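Local coordinates for secreted protein of unknown function DUF1311 (Pseudomonas putida, PDB 3GI7) that is of unknown function but may act as a secreted lysozyme inhibitor of the LprI type, at residues A[64-67]-A[68-72]. Residues are numbered along the deposited sequence; the frame is centred on the assembly and turned at random.
Sequences KVWS and QLRDA. With SO4 (sulfate ion), chain E.
W66 and R70 sit one turn apart on helix 55-77, where successive i to i+4 backbone bonds run from K64–Q68 to S67–D71, the R70 N to W66 O bond measuring 2.8 Å. The R70 side chain leans on the W66 indole: its CB lies over the six-membered ring, 4.2 Å from the centroid and 13° off the normal, which meets the criterion for a CH-pi contact. R70 CD then passes W66 CH2 at 3.7 Å. A bend at chi3 (65°) folds the R70 guanidinium back across the helix surface, with S67 CA over one face and its plane 82° from that of the indole, which excludes parallel stacking. Two kinds of anion meet the guanidinium edge. R70 NE makes a salt bridge to OD1 of the adjacent D71 at 2.9 Å, arriving from above the carboxylate plane, and NH2 adds two weak bonds to the same carboxylate; NH1 and NH2 also grip two oxygens of a sulfate ion, probably from the crystallisation liquor, in a fork that includes NH2 to O1 at 2.9 Å. S67 OG, set between its own backbone N and carbonyl carbon, donates to K64 O at 2.8 Å; Q68 N reaches that carbonyl from the same face. W66 also packs against S100 and R103 of helix 86-111, and against L69 of a second subunit. This is an amphipathic helix of a three-helix, all-alpha LprI-like fold, its buried tryptophan flanked on one ring face by an i+4 arginine.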
ATOM      1  N   LYS A  64      15.406  -8.632   6.526  1.00 19.59           N
ATOM      2  CA  LYS A  64      16.452  -7.871   7.198  1.00 18.16           C
ATOM      3  C   LYS A  64      16.658  -6.480   6.611  1.00 18.10           C
ATOM      4  O   LYS A  64      16.765  -5.496   7.338  1.00 17.11           O
ATOM      5  CB  LYS A  64      17.752  -8.675   7.250  1.00 20.71           C
ATOM      6  CG  LYS A  64      18.853  -7.984   8.002  1.00 31.93           C
ATOM      7  CD  LYS A  64      20.153  -8.814   8.026  1.00 41.88           C
ATOM      8  CE  LYS A  64      21.266  -8.089   8.799  1.00 44.24           C
ATOM      9  NZ  LYS A  64      22.464  -8.966   9.009  1.00 41.99           N
ATOM     10  N   VAL A  65      16.764  -6.391   5.292  1.00 17.27           N
ATOM     11  CA  VAL A  65      16.898  -5.107   4.644  1.00 17.42           C
ATOM     12  C   VAL A  65      15.620  -4.271   4.913  1.00 17.12           C
ATOM     13  O   VAL A  65      15.703  -3.066   5.152  1.00 16.04           O
ATOM     14  CB  VAL A  65      17.141  -5.233   3.132  1.00 20.36           C
ATOM     15  CG1 VAL A  65      17.355  -3.798   2.505  1.00 18.33           C
ATOM     16  CG2 VAL A  65      18.313  -6.138   2.847  1.00 26.93           C
ATOM     17  N   TRP A  66      14.453  -4.897   4.877  1.00 16.41           N
ATOM     18  CA  TRP A  66      13.191  -4.195   5.135  1.00 15.93           C
ATOM     19  C   TRP A  66      13.226  -3.497   6.507  1.00 17.26           C
ATOM     20  O   TRP A  66      12.753  -2.345   6.684  1.00 17.36           O
ATOM     21  CB  TRP A  66      11.961  -5.142   5.031  1.00 15.89           C
ATOM     22  CG  TRP A  66      10.736  -4.415   5.516  1.00 16.39           C
ATOM     23  CD1 TRP A  66       9.954  -3.553   4.775  1.00 20.21           C
ATOM     24  CD2 TRP A  66      10.210  -4.375   6.837  1.00 19.06           C
ATOM     25  NE1 TRP A  66       8.965  -3.019   5.551  1.00 18.53           N
ATOM     26  CE2 TRP A  66       9.104  -3.490   6.826  1.00 19.14           C
ATOM     27  CE3 TRP A  66      10.559  -5.001   8.036  1.00 16.32           C
ATOM     28  CZ2 TRP A  66       8.327  -3.241   7.967  1.00 19.01           C
ATOM     29  CZ3 TRP A  66       9.783  -4.746   9.151  1.00 19.94           C
ATOM     30  CH2 TRP A  66       8.697  -3.869   9.115  1.00 17.07           C
ATOM     31  N   SER A  67      13.754  -4.192   7.502  1.00 16.73           N
ATOM     32  CA  SER A  67      13.780  -3.618   8.856  1.00 17.96           C
ATOM     33  C   SER A  67      14.709  -2.401   8.880  1.00 17.74           C
ATOM     34  O   SER A  67      14.435  -1.416   9.592  1.00 18.80           O
ATOM     35  CB  SER A  67      14.125  -4.714   9.877  1.00 19.85           C
ATOM     36  OG  SER A  67      15.495  -4.996   9.794  1.00 26.18           O
ATOM     37  N   GLN A  68      15.806  -2.450   8.106  1.00 17.28           N
ATOM     38  CA  GLN A  68      16.678  -1.289   7.973  1.00 17.62           C
ATOM     39  C   GLN A  68      15.959  -0.144   7.290  1.00 16.41           C
ATOM     40  O   GLN A  68      16.095   1.022   7.702  1.00 16.06           O
ATOM     41  CB  GLN A  68      17.947  -1.640   7.223  1.00 20.54           C
ATOM     42  CG  GLN A  68      18.817  -2.702   7.874  1.00 26.66           C
ATOM     43  CD  GLN A  68      19.857  -3.248   6.892  1.00 33.12           C
ATOM     44  OE1 GLN A  68      20.251  -2.555   5.953  1.00 40.15           O
ATOM     45  NE2 GLN A  68      20.257  -4.493   7.075  1.00 40.81           N
ATOM     46  N   LEU A  69      15.202  -0.448   6.223  1.00 16.38           N
ATOM     47  CA  LEU A  69      14.417   0.591   5.540  1.00 16.41           C
ATOM     48  C   LEU A  69      13.366   1.225   6.451  1.00 16.41           C
ATOM     49  O   LEU A  69      13.184   2.462   6.464  1.00 15.87           O
ATOM     50  CB  LEU A  69      13.715   0.043   4.280  1.00 15.33           C
ATOM     51  CG  LEU A  69      12.846   1.056   3.547  1.00 16.30           C
ATOM     52  CD1 LEU A  69      13.725   2.289   3.075  1.00 14.93           C
ATOM     53  CD2 LEU A  69      12.119   0.440   2.345  1.00 15.06           C
ATOM     54  N   ARG A  70      12.677   0.382   7.197  1.00 17.22           N
ATOM     55  CA  ARG A  70      11.643   0.829   8.127  1.00 16.57           C
ATOM     56  C   ARG A  70      12.210   1.933   9.039  1.00 16.44           C
ATOM     57  O   ARG A  70      11.623   2.989   9.198  1.00 17.22           O
ATOM     58  CB  ARG A  70      11.154  -0.358   8.952  1.00 17.49           C
ATOM     59  CG  ARG A  70      10.166  -0.040  10.088  1.00 18.84           C
ATOM     60  CD  ARG A  70      10.232  -1.187  11.163  1.00 17.55           C
ATOM     61  NE  ARG A  70      11.533  -1.243  11.806  1.00 21.80           N
ATOM     62  CZ  ARG A  70      12.084  -2.349  12.314  1.00 25.23           C
ATOM     63  NH1 ARG A  70      11.434  -3.509  12.320  1.00 24.03           N
ATOM     64  NH2 ARG A  70      13.286  -2.293  12.818  1.00 24.66           N
ATOM     65  N   ASP A  71      13.359   1.673   9.623  1.00 18.52           N
ATOM     66  CA  ASP A  71      13.993   2.633  10.532  1.00 18.37           C
ATOM     67  C   ASP A  71      14.467   3.890   9.800  1.00 18.12           C
ATOM     68  O   ASP A  71      14.208   4.999  10.280  1.00 19.13           O
ATOM     69  CB  ASP A  71      15.125   1.967  11.261  1.00 19.84           C
ATOM     70  CG  ASP A  71      14.611   0.906  12.249  1.00 27.73           C
ATOM     71  OD1 ASP A  71      13.396   0.867  12.583  1.00 25.23           O
ATOM     72  OD2 ASP A  71      15.419   0.091  12.644  1.00 25.47           O
ATOM     73  N   ALA A  72      15.084   3.723   8.618  1.00 17.86           N
ATOM     74  CA  ALA A  72      15.504   4.865   7.821  1.00 17.02           C
ATOM     75  C   ALA A  72      14.310   5.756   7.459  1.00 18.08           C
ATOM     76  O   ALA A  72      14.401   7.004   7.602  1.00 17.97           O
ATOM     77  CB  ALA A  72      16.312   4.421   6.554  1.00 15.24           C
TER
HETATM   78  S   SO4 E 203      13.942  -5.779  13.973  1.00 70.62           S
HETATM   79  O1  SO4 E 203      14.711  -4.537  14.083  1.00 61.70           O
HETATM   80  O2  SO4 E 203      13.023  -5.778  12.825  1.00 70.49           O
HETATM   81  O3  SO4 E 203      14.853  -6.909  13.774  1.00 71.36           O
HETATM   82  O4  SO4 E 203      13.123  -5.911  15.182  1.00 79.21           O